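PDB 4M88: extracellular ligand-binding receptor, which probably binds an amino acid or related solute outside the cell membrane and delivers it to an ABC transporter. Local coordinates for residues S142-Y148 with I173-K179; A199-V204 with V223-V229; G249-A255 with Y343-I349. One frame throughout, in Å; residues are numbered along the deposited sequence.

Contact 1 (S142-Y148 with I173-K179); sequences SKLATLY and IELNGVK
Tyr-148 carries its ring on a chi1 of 70°, with CG between the backbone N and the carbonyl carbon, and this swings the ring across to Lys-179 on the neighbouring strand. Lys-179 answers with CG anti to its N (chi1 -166°), which takes its aliphatic chain obliquely past the CZ and OH end of the ring. Its CA sits over one face of the Tyr-148 ring, 4.0 Å from the centroid and offset toward the rim, a CH-pi contact; CB and CG run past CZ, and Lys-179 CD comes 3.6 Å from Tyr-148 OH. A bend at chi3 then carries the ammonium group away, where Asp-150 is a long, weak ion partner. At the ring edge lies the backbone of Gly-177.

The backbones run parallel in register, from Lys-143 beside Glu-174 to Tyr-148 beside Lys-179. Six N-H...O bonds join them; that from Val-178 N to Thr-146 O is 2.7 Å and almost straight. Helix 152-166 links the two strands in a beta-alpha-beta crossover, with 174-180 the outermost strand on this side of the mixed sheet. Met-158 of that helix packs on Thr-146, Tyr-148 and Leu-175, so the crossover helix packs on this face. Leu-175 brings CD1 to 3.6 Å from Thr-146 OG1, a buried hydroxyl oxygen with no polar partner in the model.

On the other face Lys-143 and Glu-174 lie side by side, both extended and pointing the same way. Their salt bridge is long, Lys-143 NZ to Glu-174 OE2, 3.6 Å, and the lysine ammonium has a stronger partner in the carbonyl of Leu-197. Further along, Leu-147 and Val-178 pack on Ala-190 and Ile-194 of helix 184-195.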
ATOM      1  N   SER A 142       8.159   5.415  26.097  1.00 24.96           N
ATOM      2  CA  SER A 142       7.578   6.685  26.503  1.00 26.51           C
ATOM      3  C   SER A 142       8.100   7.827  25.625  1.00 25.03           C
ATOM      4  O   SER A 142       7.630   8.956  25.729  1.00 27.39           O
ATOM      5  CB  SER A 142       7.890   6.960  27.977  1.00 28.42           C
ATOM      6  OG  SER A 142       9.289   6.963  28.207  1.00 35.04           O
ATOM      7  N   LYS A 143       9.077   7.539  24.768  1.00 20.65           N
ATOM      8  CA  LYS A 143       9.577   8.545  23.838  1.00 19.41           C
ATOM      9  C   LYS A 143       9.791   7.981  22.437  1.00 16.41           C
ATOM     10  O   LYS A 143      10.554   7.027  22.244  1.00 21.25           O
ATOM     11  CB  LYS A 143      10.865   9.185  24.350  1.00 22.95           C
ATOM     12  CG  LYS A 143      11.406  10.251  23.413  1.00 30.95           C
ATOM     13  CD  LYS A 143      12.520  11.060  24.061  1.00 33.59           C
ATOM     14  CE  LYS A 143      12.929  12.216  23.163  1.00 38.15           C
ATOM     15  NZ  LYS A 143      13.794  13.210  23.854  1.00 41.74           N
ATOM     16  N   LEU A 144       9.111   8.586  21.466  1.00 14.84           N
ATOM     17  CA  LEU A 144       9.141   8.141  20.074  1.00 14.46           C
ATOM     18  C   LEU A 144       9.645   9.252  19.174  1.00 17.83           C
ATOM     19  O   LEU A 144       9.298  10.414  19.375  1.00 19.41           O
ATOM     20  CB  LEU A 144       7.732   7.780  19.615  1.00 20.53           C
ATOM     21  CG  LEU A 144       7.232   6.354  19.803  1.00 31.98           C
ATOM     22  CD1 LEU A 144       5.775   6.238  19.343  1.00 31.26           C
ATOM     23  CD2 LEU A 144       8.118   5.389  19.022  1.00 33.78           C
ATOM     24  N   ALA A 145      10.462   8.903  18.186  1.00 14.31           N
ATOM     25  CA  ALA A 145      10.844   9.854  17.149  1.00 14.33           C
ATOM     26  C   ALA A 145      10.216   9.401  15.835  1.00 19.44           C
ATOM     27  O   ALA A 145      10.003   8.209  15.627  1.00 13.96           O
ATOM     28  CB  ALA A 145      12.352   9.916  17.006  1.00 16.21           C
ATOM     29  N   THR A 146       9.915  10.346  14.952  1.00 13.93           N
ATOM     30  CA  THR A 146       9.436  10.007  13.609  1.00 15.04           C
ATOM     31  C   THR A 146      10.343  10.679  12.591  1.00 23.02           C
ATOM     32  O   THR A 146      10.625  11.870  12.708  1.00 20.13           O
ATOM     33  CB  THR A 146       8.005  10.494  13.359  1.00 18.43           C
ATOM     34  OG1 THR A 146       7.126   9.947  14.350  1.00 22.98           O
ATOM     35  CG2 THR A 146       7.526  10.081  11.956  1.00 19.82           C
ATOM     36  N   LEU A 147      10.817   9.908  11.616  1.00 14.01           N
ATOM     37  CA  LEU A 147      11.564  10.456  10.481  1.00 14.44           C
ATOM     38  C   LEU A 147      10.620  10.464   9.293  1.00 17.49           C
ATOM     39  O   LEU A 147      10.110   9.411   8.922  1.00 13.77           O
ATOM     40  CB  LEU A 147      12.764   9.571  10.169  1.00 14.84           C
ATOM     41  CG  LEU A 147      13.564   9.910   8.904  1.00 16.29           C
ATOM     42  CD1 LEU A 147      14.175  11.308   9.025  1.00 17.94           C
ATOM     43  CD2 LEU A 147      14.665   8.880   8.662  1.00 16.58           C
ATOM     44  N   TYR A 148      10.350  11.628   8.695  1.00 14.38           N
ATOM     45  CA  TYR A 148       9.388  11.640   7.585  1.00 14.12           C
ATOM     46  C   TYR A 148       9.850  12.500   6.417  1.00 14.90           C
ATOM     47  O   TYR A 148      10.556  13.482   6.602  1.00 15.37           O
ATOM     48  CB  TYR A 148       7.985  12.056   8.062  1.00 13.72           C
ATOM     49  CG  TYR A 148       7.861  13.510   8.448  1.00 16.38           C
ATOM     50  CD1 TYR A 148       7.263  14.421   7.586  1.00 20.02           C
ATOM     51  CD2 TYR A 148       8.339  13.968   9.668  1.00 16.90           C
ATOM     52  CE1 TYR A 148       7.147  15.748   7.918  1.00 20.76           C
ATOM     53  CE2 TYR A 148       8.225  15.307  10.015  1.00 24.27           C
ATOM     54  CZ  TYR A 148       7.617  16.184   9.128  1.00 25.58           C
ATOM     55  OH  TYR A 148       7.486  17.516   9.440  1.00 33.99           O
ATOM     56  N   ILE A 173       3.142   9.798  25.741  1.00 23.87           N
ATOM     57  CA  ILE A 173       4.376   9.519  25.020  1.00 23.01           C
ATOM     58  C   ILE A 173       4.913  10.839  24.510  1.00 28.00           C
ATOM     59  O   ILE A 173       4.163  11.637  23.937  1.00 29.14           O
ATOM     60  CB  ILE A 173       4.134   8.624  23.796  1.00 24.67           C
ATOM     61  CG1 ILE A 173       3.638   7.248  24.225  1.00 25.59           C
ATOM     62  CG2 ILE A 173       5.419   8.462  22.979  1.00 27.92           C
ATOM     63  CD1 ILE A 173       3.305   6.377  23.053  1.00 31.69           C
ATOM     64  N   GLU A 174       6.205  11.083  24.716  1.00 20.81           N
ATOM     65  CA  GLU A 174       6.824  12.264  24.136  1.00 18.94           C
ATOM     66  C   GLU A 174       7.164  11.956  22.695  1.00 23.77           C
ATOM     67  O   GLU A 174       7.748  10.910  22.400  1.00 21.71           O
ATOM     68  CB  GLU A 174       8.090  12.662  24.894  1.00 25.64           C
ATOM     69  CG  GLU A 174       8.801  13.854  24.273  1.00 35.66           C
ATOM     70  CD  GLU A 174      10.116  14.179  24.959  1.00 47.68           C
ATOM     71  OE1 GLU A 174      10.457  13.494  25.947  1.00 49.97           O
ATOM     72  OE2 GLU A 174      10.806  15.118  24.501  1.00 50.20           O
ATOM     73  N   LEU A 175       6.795  12.855  21.792  1.00 13.63           N
ATOM     74  CA  LEU A 175       7.025  12.616  20.373  1.00 12.51           C
ATOM     75  C   LEU A 175       7.905  13.693  19.747  1.00 16.52           C
ATOM     76  O   LEU A 175       7.657  14.879  19.937  1.00 17.62           O
ATOM     77  CB  LEU A 175       5.680  12.553  19.638  1.00 17.98           C
ATOM     78  CG  LEU A 175       5.744  12.495  18.111  1.00 16.07           C
ATOM     79  CD1 LEU A 175       6.276  11.141  17.642  1.00 16.68           C
ATOM     80  CD2 LEU A 175       4.371  12.779  17.516  1.00 17.77           C
ATOM     81  N   ASN A 176       8.932  13.288  19.003  1.00 13.47           N
ATOM     82  CA  ASN A 176       9.702  14.240  18.211  1.00 16.18           C
ATOM     83  C   ASN A 176       9.614  13.865  16.746  1.00 17.82           C
ATOM     84  O   ASN A 176       9.714  12.694  16.406  1.00 22.53           O
ATOM     85  CB  ASN A 176      11.168  14.258  18.642  1.00 16.49           C
ATOM     86  CG  ASN A 176      11.355  14.846  20.018  1.00 20.93           C
ATOM     87  OD1 ASN A 176      10.637  15.762  20.416  1.00 26.22           O
ATOM     88  ND2 ASN A 176      12.320  14.323  20.758  1.00 20.74           N
ATOM     89  N   GLY A 177       9.418  14.846  15.876  1.00 12.74           N
ATOM     90  CA  GLY A 177       9.299  14.537  14.457  1.00 15.60           C
ATOM     91  C   GLY A 177      10.353  15.275  13.672  1.00 16.73           C
ATOM     92  O   GLY A 177      10.483  16.498  13.793  1.00 14.99           O
ATOM     93  N   VAL A 178      11.106  14.535  12.872  1.00 13.97           N
ATOM     94  CA  VAL A 178      12.216  15.104  12.116  1.00 12.85           C
ATOM     95  C   VAL A 178      11.942  14.983  10.628  1.00 19.15           C
ATOM     96  O   VAL A 178      11.793  13.885  10.105  1.00 14.91           O
ATOM     97  CB  VAL A 178      13.528  14.403  12.463  1.00 13.77           C
ATOM     98  CG1 VAL A 178      14.659  14.956  11.625  1.00 20.43           C
ATOM     99  CG2 VAL A 178      13.839  14.586  13.949  1.00 16.17           C
ATOM    100  N   LYS A 179      11.852  16.121   9.948  1.00 13.83           N
ATOM    101  CA  LYS A 179      11.550  16.134   8.524  1.00 17.51           C
ATOM    102  C   LYS A 179      12.855  16.018   7.746  1.00 21.55           C
ATOM    103  O   LYS A 179      13.898  16.497   8.198  1.00 24.50           O
ATOM    104  CB  LYS A 179      10.840  17.444   8.166  1.00 20.54           C
ATOM    105  CG  LYS A 179      10.180  17.456   6.802  1.00 27.73           C
ATOM    106  CD  LYS A 179       9.308  18.694   6.611  1.00 29.53           C
ATOM    107  CE  LYS A 179      10.109  19.975   6.767  1.00 31.95           C
ATOM    108  NZ  LYS A 179       9.321  21.182   6.347  1.00 37.50           N
TER

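Contact 2 (A199-V204 with V223-V229); sequences AQGVLV and VTQPLFV
Leu-227 and Val-202 lie side by side and point the same way from adjacent parallel strands. Leu-227 CB passes 3.8 Å from the carbonyl O of Val-202. With chi1 at -50°, CG stands beside the backbone N and anti to the carbonyl carbon, and from there Leu-227 CD2 reaches back to Val-202 CB at 3.8 Å. The same methyl lies near Val-202 CG2, which also meets Val-223 CG1 at 4.0 Å, the two valines crossing at about a right angle.

On the opposite face Phe-228 sends CD2 to within 4.0 Å of Leu-203 CD1, while CE2 passes close to the bare CA of Gly-201; Ile-132 of helix 125-138 packs on both larger side chains. The strands belong to a beta-alpha-beta unit whose helix, 208-220, lies against Leu-227 through Ile-215 and Arg-219.

Three backbone bonds supply the polar links across this pair: Val-202 N to Pro-226 O, Phe-228 N to Val-202 O at 2.8 Å, and Val-204 N to Phe-228 O at 2.9 Å. Arg-219 holds the loop carbonyls of Val-223 and Gln-225. The pairs Val-202/Leu-227, Val-202/Val-223 and Leu-203/Phe-228 add apolar packing.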
ATOM      1  N   ALA A 199      15.402   8.717  21.899  1.00 19.87           N
ATOM      2  CA  ALA A 199      14.122   8.064  21.672  1.00 19.02           C
ATOM      3  C   ALA A 199      14.289   6.553  21.805  1.00 19.61           C
ATOM      4  O   ALA A 199      15.367   6.017  21.539  1.00 19.62           O
ATOM      5  CB  ALA A 199      13.571   8.420  20.300  1.00 17.10           C
ATOM      6  N   GLN A 200      13.219   5.873  22.206  1.00 16.31           N
ATOM      7  CA  GLN A 200      13.256   4.426  22.379  1.00 12.83           C
ATOM      8  C   GLN A 200      12.865   3.662  21.116  1.00 13.83           C
ATOM      9  O   GLN A 200      13.116   2.457  21.004  1.00 15.53           O
ATOM     10  CB  GLN A 200      12.355   4.027  23.540  1.00 17.32           C
ATOM     11  CG  GLN A 200      12.833   4.546  24.866  1.00 19.68           C
ATOM     12  CD  GLN A 200      11.716   4.615  25.874  1.00 32.14           C
ATOM     13  OE1 GLN A 200      10.753   5.346  25.678  1.00 32.90           O
ATOM     14  NE2 GLN A 200      11.825   3.837  26.952  1.00 35.91           N
ATOM     15  N   GLY A 201      12.260   4.364  20.169  1.00 13.38           N
ATOM     16  CA  GLY A 201      11.852   3.759  18.913  1.00 14.93           C
ATOM     17  C   GLY A 201      11.709   4.854  17.881  1.00 13.19           C
ATOM     18  O   GLY A 201      11.552   6.030  18.244  1.00 14.66           O
ATOM     19  N   VAL A 202      11.786   4.489  16.601  1.00  9.71           N
ATOM     20  CA  VAL A 202      11.700   5.474  15.526  1.00  9.24           C
ATOM     21  C   VAL A 202      10.772   4.993  14.422  1.00 12.28           C
ATOM     22  O   VAL A 202      10.961   3.894  13.886  1.00 14.90           O
ATOM     23  CB  VAL A 202      13.080   5.754  14.881  1.00 12.11           C
ATOM     24  CG1 VAL A 202      12.964   6.910  13.880  1.00 10.10           C
ATOM     25  CG2 VAL A 202      14.137   6.082  15.936  1.00 15.99           C
ATOM     26  N   LEU A 203       9.777   5.817  14.090  1.00  9.57           N
ATOM     27  CA  LEU A 203       8.895   5.567  12.953  1.00  8.00           C
ATOM     28  C   LEU A 203       9.473   6.223  11.714  1.00 11.75           C
ATOM     29  O   LEU A 203       9.871   7.385  11.762  1.00 15.49           O
ATOM     30  CB  LEU A 203       7.515   6.177  13.193  1.00 13.43           C
ATOM     31  CG  LEU A 203       6.421   5.510  14.005  1.00 28.54           C
ATOM     32  CD1 LEU A 203       6.758   5.531  15.482  1.00 36.26           C
ATOM     33  CD2 LEU A 203       5.102   6.245  13.734  1.00 24.37           C
ATOM     34  N   VAL A 204       9.497   5.505  10.594  1.00 11.10           N
ATOM     35  CA  VAL A 204       9.925   6.107   9.330  1.00 12.51           C
ATOM     36  C   VAL A 204       8.745   6.171   8.369  1.00 15.66           C
ATOM     37  O   VAL A 204       8.121   5.150   8.088  1.00 12.88           O
ATOM     38  CB  VAL A 204      11.095   5.330   8.719  1.00 12.56           C
ATOM     39  CG1 VAL A 204      11.654   6.069   7.513  1.00 13.97           C
ATOM     40  CG2 VAL A 204      12.192   5.133   9.772  1.00 16.35           C
ATOM     41  N   VAL A 223      21.668   4.306  15.343  1.00 12.43           N
ATOM     42  CA  VAL A 223      20.357   4.188  15.962  1.00 10.86           C
ATOM     43  C   VAL A 223      20.022   2.703  15.923  1.00 13.53           C
ATOM     44  O   VAL A 223      19.621   2.177  14.882  1.00 19.32           O
ATOM     45  CB  VAL A 223      19.296   5.019  15.228  1.00 13.48           C
ATOM     46  CG1 VAL A 223      17.918   4.805  15.854  1.00 15.89           C
ATOM     47  CG2 VAL A 223      19.664   6.483  15.299  1.00 15.10           C
ATOM     48  N   THR A 224      20.235   2.028  17.051  1.00 11.31           N
ATOM     49  CA  THR A 224      20.042   0.587  17.147  1.00 19.22           C
ATOM     50  C   THR A 224      18.652   0.238  17.684  1.00 20.05           C
ATOM     51  O   THR A 224      18.290  -0.938  17.775  1.00 18.78           O
ATOM     52  CB  THR A 224      21.092  -0.026  18.071  1.00 20.94           C
ATOM     53  OG1 THR A 224      21.038   0.634  19.338  1.00 22.05           O
ATOM     54  CG2 THR A 224      22.482   0.173  17.485  1.00 26.60           C
ATOM     55  N   GLN A 225      17.889   1.269  18.043  1.00 13.98           N
ATOM     56  CA  GLN A 225      16.534   1.108  18.585  1.00 11.80           C
ATOM     57  C   GLN A 225      15.601   0.492  17.549  1.00 11.18           C
ATOM     58  O   GLN A 225      15.883   0.563  16.340  1.00 16.93           O
ATOM     59  CB  GLN A 225      15.980   2.471  19.021  1.00 16.11           C
ATOM     60  CG  GLN A 225      16.577   2.986  20.332  1.00 20.44           C
ATOM     61  CD  GLN A 225      18.012   3.453  20.178  1.00 30.06           C
ATOM     62  OE1 GLN A 225      18.437   3.847  19.089  1.00 24.92           O
ATOM     63  NE2 GLN A 225      18.770   3.408  21.273  1.00 34.45           N
ATOM     64  N   PRO A 226      14.482  -0.111  18.005  1.00 12.94           N
ATOM     65  CA  PRO A 226      13.466  -0.604  17.064  1.00 13.75           C
ATOM     66  C   PRO A 226      13.017   0.495  16.116  1.00 13.98           C
ATOM     67  O   PRO A 226      12.827   1.640  16.542  1.00 12.87           O
ATOM     68  CB  PRO A 226      12.303  -0.992  17.989  1.00 17.07           C
ATOM     69  CG  PRO A 226      12.983  -1.402  19.251  1.00 20.47           C
ATOM     70  CD  PRO A 226      14.132  -0.443  19.403  1.00 16.44           C
ATOM     71  N   LEU A 227      12.861   0.144  14.841  1.00  9.92           N
ATOM     72  CA  LEU A 227      12.367   1.070  13.838  1.00  8.44           C
ATOM     73  C   LEU A 227      11.035   0.505  13.373  1.00 11.54           C
ATOM     74  O   LEU A 227      10.856  -0.722  13.325  1.00 13.48           O
ATOM     75  CB  LEU A 227      13.344   1.146  12.663  1.00 13.83           C
ATOM     76  CG  LEU A 227      14.814   1.388  13.002  1.00 14.24           C
ATOM     77  CD1 LEU A 227      15.642   1.411  11.703  1.00 12.56           C
ATOM     78  CD2 LEU A 227      15.004   2.689  13.776  1.00 15.45           C
ATOM     79  N   PHE A 228      10.083   1.375  13.077  1.00 10.35           N
ATOM     80  CA  PHE A 228       8.768   0.919  12.644  1.00  8.99           C
ATOM     81  C   PHE A 228       8.442   1.567  11.312  1.00 13.23           C
ATOM     82  O   PHE A 228       8.709   2.755  11.104  1.00 15.17           O
ATOM     83  CB  PHE A 228       7.686   1.295  13.655  1.00 11.89           C
ATOM     84  CG  PHE A 228       8.037   0.954  15.074  1.00 17.81           C
ATOM     85  CD1 PHE A 228       8.025  -0.360  15.505  1.00 22.84           C
ATOM     86  CD2 PHE A 228       8.367   1.954  15.977  1.00 24.60           C
ATOM     87  CE1 PHE A 228       8.349  -0.675  16.822  1.00 24.27           C
ATOM     88  CE2 PHE A 228       8.692   1.649  17.291  1.00 25.58           C
ATOM     89  CZ  PHE A 228       8.683   0.333  17.708  1.00 22.10           C
ATOM     90  N   VAL A 229       7.878   0.786  10.403  1.00  9.41           N
ATOM     91  CA  VAL A 229       7.521   1.316   9.097  1.00 11.09           C
ATOM     92  C   VAL A 229       6.138   0.835   8.720  1.00 13.96           C
ATOM     93  O   VAL A 229       5.658  -0.169   9.250  1.00 13.33           O
ATOM     94  CB  VAL A 229       8.521   0.882   8.000  1.00 14.22           C
ATOM     95  CG1 VAL A 229       9.929   1.318   8.356  1.00 15.25           C
ATOM     96  CG2 VAL A 229       8.462  -0.623   7.789  1.00 14.45           C
TER

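Contact 3 (G249-A255 with Y343-I349); sequences GVGIVQA and YVNIGVI
Val-253 and Val-344 press together through their CG1 methyls, 3.4 Å apart and tighter than usual van der Waals contact. On Val-253, CG1 lies anti to the backbone N (chi1 -173°), which aims it at Val-344 and turns the other branch, CG2, to Ile-346 CG1 at 4.1 Å. Helix 125-138 backs this cluster, with Ile-132 on Val-253 and Glu-131 on Val-344.

Ile-349 brings CG1 to 3.6 Å from Val-250 O, and its CD1 touches both Val-250 CB and Ile-252 CD1, each at 4.2 Å. Ile-238 of helix 235-247 packs on Val-250 and Ile-349.

Strand 345-349 runs antiparallel to 250-254 in an otherwise largely parallel sheet, consistent with one lobe of the leucine-binding-protein family. Ile-252 with Gly-347 and Gln-254 with Asn-345 are hydrogen-bonded pairs, each bonded both ways; Ile-252 N to Gly-347 O measures 2.7 Å.

Gln-254 lays CB at 3.3 Å from Asn-345 O, then bends at chi2 (-74°) to take its amide away to Glu-286 and Tyr-357. Asn-345 turns back along its own segment, ND2 donating to Tyr-343 OH at 3.2 Å nearly in the amide plane. The Tyr-343 ring meets Gln-254 O near its plane at the edge, and Tyr-343 CD2 lies 3.4 Å from Ala-255 O.

Where direct pairing stops, one water donates to both Ala-255 O and Tyr-343 O, bridging two acceptors. Across the strands the polar links are thus backbone bonds and this water, while the Asn-345 bond steadies only its own segment; apolar packing lies on both faces, Val-253 against helix 125-138 and Ile-349 against helix 235-247.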
ATOM      1  N   GLY A 249      14.667  -6.345  14.171  1.00 16.85           N
ATOM      2  CA  GLY A 249      14.092  -5.351  15.055  1.00 16.75           C
ATOM      3  C   GLY A 249      13.245  -4.314  14.342  1.00 19.53           C
ATOM      4  O   GLY A 249      12.603  -3.488  14.996  1.00 25.22           O
ATOM      5  N   VAL A 250      13.244  -4.333  13.010  1.00 12.97           N
ATOM      6  CA  VAL A 250      12.342  -3.461  12.267  1.00 12.49           C
ATOM      7  C   VAL A 250      10.943  -4.063  12.267  1.00 21.93           C
ATOM      8  O   VAL A 250      10.758  -5.219  11.877  1.00 15.92           O
ATOM      9  CB  VAL A 250      12.795  -3.275  10.811  1.00 13.33           C
ATOM     10  CG1 VAL A 250      11.723  -2.523  10.007  1.00 11.81           C
ATOM     11  CG2 VAL A 250      14.132  -2.550  10.763  1.00 18.01           C
ATOM     12  N   GLY A 251       9.959  -3.287  12.710  1.00 12.94           N
ATOM     13  CA  GLY A 251       8.575  -3.712  12.621  1.00 14.32           C
ATOM     14  C   GLY A 251       7.916  -3.144  11.380  1.00 17.61           C
ATOM     15  O   GLY A 251       8.061  -1.956  11.087  1.00 14.01           O
ATOM     16  N   ILE A 252       7.205  -3.990  10.640  1.00 12.42           N
ATOM     17  CA  ILE A 252       6.513  -3.567   9.431  1.00 13.15           C
ATOM     18  C   ILE A 252       5.021  -3.780   9.646  1.00 16.10           C
ATOM     19  O   ILE A 252       4.586  -4.899   9.915  1.00 17.87           O
ATOM     20  CB  ILE A 252       6.945  -4.394   8.203  1.00 17.06           C
ATOM     21  CG1 ILE A 252       8.459  -4.352   8.017  1.00 22.81           C
ATOM     22  CG2 ILE A 252       6.235  -3.898   6.941  1.00 17.79           C
ATOM     23  CD1 ILE A 252       8.960  -5.335   6.963  1.00 24.90           C
ATOM     24  N   VAL A 253       4.238  -2.713   9.551  1.00 11.63           N
ATOM     25  CA  VAL A 253       2.789  -2.856   9.683  1.00 11.95           C
ATOM     26  C   VAL A 253       2.268  -3.373   8.358  1.00 17.30           C
ATOM     27  O   VAL A 253       2.500  -2.756   7.311  1.00 25.34           O
ATOM     28  CB  VAL A 253       2.110  -1.529   9.976  1.00 17.44           C
ATOM     29  CG1 VAL A 253       0.647  -1.757  10.282  1.00 20.53           C
ATOM     30  CG2 VAL A 253       2.760  -0.896  11.147  1.00 20.05           C
ATOM     31  N   GLN A 254       1.575  -4.505   8.392  1.00 13.74           N
ATOM     32  CA  GLN A 254       1.083  -5.128   7.164  1.00 11.95           C
ATOM     33  C   GLN A 254      -0.398  -4.876   6.989  1.00 15.27           C
ATOM     34  O   GLN A 254      -1.159  -4.955   7.951  1.00 13.61           O
ATOM     35  CB  GLN A 254       1.328  -6.634   7.189  1.00 16.16           C
ATOM     36  CG  GLN A 254       2.781  -7.032   7.378  1.00 19.56           C
ATOM     37  CD  GLN A 254       3.639  -6.810   6.141  1.00 27.36           C
ATOM     38  OE1 GLN A 254       3.390  -5.907   5.331  1.00 29.31           O
ATOM     39  NE2 GLN A 254       4.667  -7.638   5.994  1.00 27.99           N
ATOM     40  N   ALA A 255      -0.812  -4.577   5.758  1.00 11.90           N
ATOM     41  CA  ALA A 255      -2.223  -4.349   5.465  1.00 12.42           C
ATOM     42  C   ALA A 255      -2.861  -5.612   4.904  1.00 12.15           C
ATOM     43  O   ALA A 255      -4.074  -5.660   4.684  1.00 13.66           O
ATOM     44  CB  ALA A 255      -2.387  -3.196   4.469  1.00 15.01           C
ATOM     45  N   TYR A 343      -7.959  -4.482   8.363  1.00 14.38           N
ATOM     46  CA  TYR A 343      -6.903  -5.441   8.691  1.00 15.14           C
ATOM     47  C   TYR A 343      -5.562  -4.727   8.868  1.00 14.47           C
ATOM     48  O   TYR A 343      -5.068  -4.080   7.959  1.00 12.95           O
ATOM     49  CB  TYR A 343      -6.782  -6.516   7.596  1.00 18.36           C
ATOM     50  CG  TYR A 343      -5.717  -7.571   7.857  1.00 17.49           C
ATOM     51  CD1 TYR A 343      -6.063  -8.839   8.300  1.00 28.25           C
ATOM     52  CD2 TYR A 343      -4.364  -7.298   7.651  1.00 17.56           C
ATOM     53  CE1 TYR A 343      -5.093  -9.805   8.541  1.00 26.86           C
ATOM     54  CE2 TYR A 343      -3.389  -8.253   7.894  1.00 14.67           C
ATOM     55  CZ  TYR A 343      -3.762  -9.506   8.327  1.00 20.09           C
ATOM     56  OH  TYR A 343      -2.789 -10.455   8.572  1.00 23.97           O
ATOM     57  N   VAL A 344      -4.961  -4.870  10.044  1.00 12.62           N
ATOM     58  CA  VAL A 344      -3.618  -4.350  10.270  1.00 11.72           C
ATOM     59  C   VAL A 344      -2.881  -5.362  11.145  1.00 14.89           C
ATOM     60  O   VAL A 344      -3.421  -5.830  12.139  1.00 17.46           O
ATOM     61  CB  VAL A 344      -3.665  -2.968  10.963  1.00 19.09           C
ATOM     62  CG1 VAL A 344      -2.357  -2.675  11.636  1.00 28.37           C
ATOM     63  CG2 VAL A 344      -4.019  -1.860   9.971  1.00 19.62           C
ATOM     64  N   ASN A 345      -1.660  -5.722  10.766  1.00 13.69           N
ATOM     65  CA  ASN A 345      -0.937  -6.747  11.508  1.00 15.87           C
ATOM     66  C   ASN A 345       0.545  -6.390  11.505  1.00 17.63           C
ATOM     67  O   ASN A 345       1.152  -6.230  10.448  1.00 19.89           O
ATOM     68  CB  ASN A 345      -1.161  -8.115  10.849  1.00 19.97           C
ATOM     69  CG  ASN A 345      -0.717  -9.279  11.724  1.00 27.63           C
ATOM     70  OD1 ASN A 345      -0.178  -9.094  12.815  1.00 24.97           O
ATOM     71  ND2 ASN A 345      -0.956 -10.493  11.245  1.00 31.36           N
ATOM     72  N   ILE A 346       1.130  -6.244  12.686  1.00 14.57           N
ATOM     73  CA  ILE A 346       2.523  -5.825  12.731  1.00 10.52           C
ATOM     74  C   ILE A 346       3.441  -7.027  12.728  1.00 13.99           C
ATOM     75  O   ILE A 346       3.333  -7.896  13.596  1.00 16.06           O
ATOM     76  CB  ILE A 346       2.820  -4.999  13.980  1.00 19.73           C
ATOM     77  CG1 ILE A 346       1.934  -3.758  14.013  1.00 22.37           C
ATOM     78  CG2 ILE A 346       4.287  -4.609  14.008  1.00 21.72           C
ATOM     79  CD1 ILE A 346       2.142  -2.917  15.244  1.00 22.51           C
ATOM     80  N   GLY A 347       4.334  -7.079  11.744  1.00 15.17           N
ATOM     81  CA  GLY A 347       5.362  -8.104  11.714  1.00 17.40           C
ATOM     82  C   GLY A 347       6.661  -7.502  12.216  1.00 17.27           C
ATOM     83  O   GLY A 347       6.870  -6.298  12.084  1.00 22.69           O
ATOM     84  N   VAL A 348       7.528  -8.316  12.814  1.00  9.87           N
ATOM     85  CA  VAL A 348       8.838  -7.815  13.207  1.00  9.89           C
ATOM     86  C   VAL A 348       9.893  -8.706  12.596  1.00  9.71           C
ATOM     87  O   VAL A 348       9.769  -9.940  12.643  1.00 14.43           O
ATOM     88  CB  VAL A 348       9.004  -7.795  14.740  1.00 17.11           C
ATOM     89  CG1 VAL A 348      10.377  -7.229  15.122  1.00 21.42           C
ATOM     90  CG2 VAL A 348       7.883  -6.980  15.387  1.00 19.23           C
ATOM     91  N   ILE A 349      10.909  -8.102  11.989  1.00  9.96           N
ATOM     92  CA  ILE A 349      12.007  -8.884  11.419  1.00 11.39           C
ATOM     93  C   ILE A 349      12.866  -9.478  12.535  1.00 12.29           C
ATOM     94  O   ILE A 349      13.422  -8.752  13.369  1.00 13.75           O
ATOM     95  CB  ILE A 349      12.863  -8.051  10.454  1.00  9.49           C
ATOM     96  CG1 ILE A 349      11.992  -7.481   9.324  1.00 10.12           C
ATOM     97  CG2 ILE A 349      13.990  -8.904   9.850  1.00 12.23           C
ATOM     98  CD1 ILE A 349      12.769  -6.615   8.328  1.00 12.77           C
TER
HETATM   99  O   HOH W   1      -5.837  -3.903   5.258  1.00 15.21           O

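In the fold
All three contacts belong to one mixed sheet, and they follow one another along the chain. Contacts 1 and 2 have centres about 9 Å apart and meet where strand 143-149 lies beside 201-205: Leu-147 N is 2.7 Å from Leu-203 O, and Gln-200 OE1 is 2.6 Å from Ser-142 N, both probable hydrogen bonds. Contacts 2 and 3, about 13 Å between centres, join through Gly-251, whose N lies 2.8 Å from Leu-227 O. Contacts 1 and 3 do not touch, their nearest atoms being about 11 Å apart. A glycerol, probably from crystallisation, lies about 4 Å from the Tyr-343 side chain in contact 3; no amino acid ligand can be placed from it.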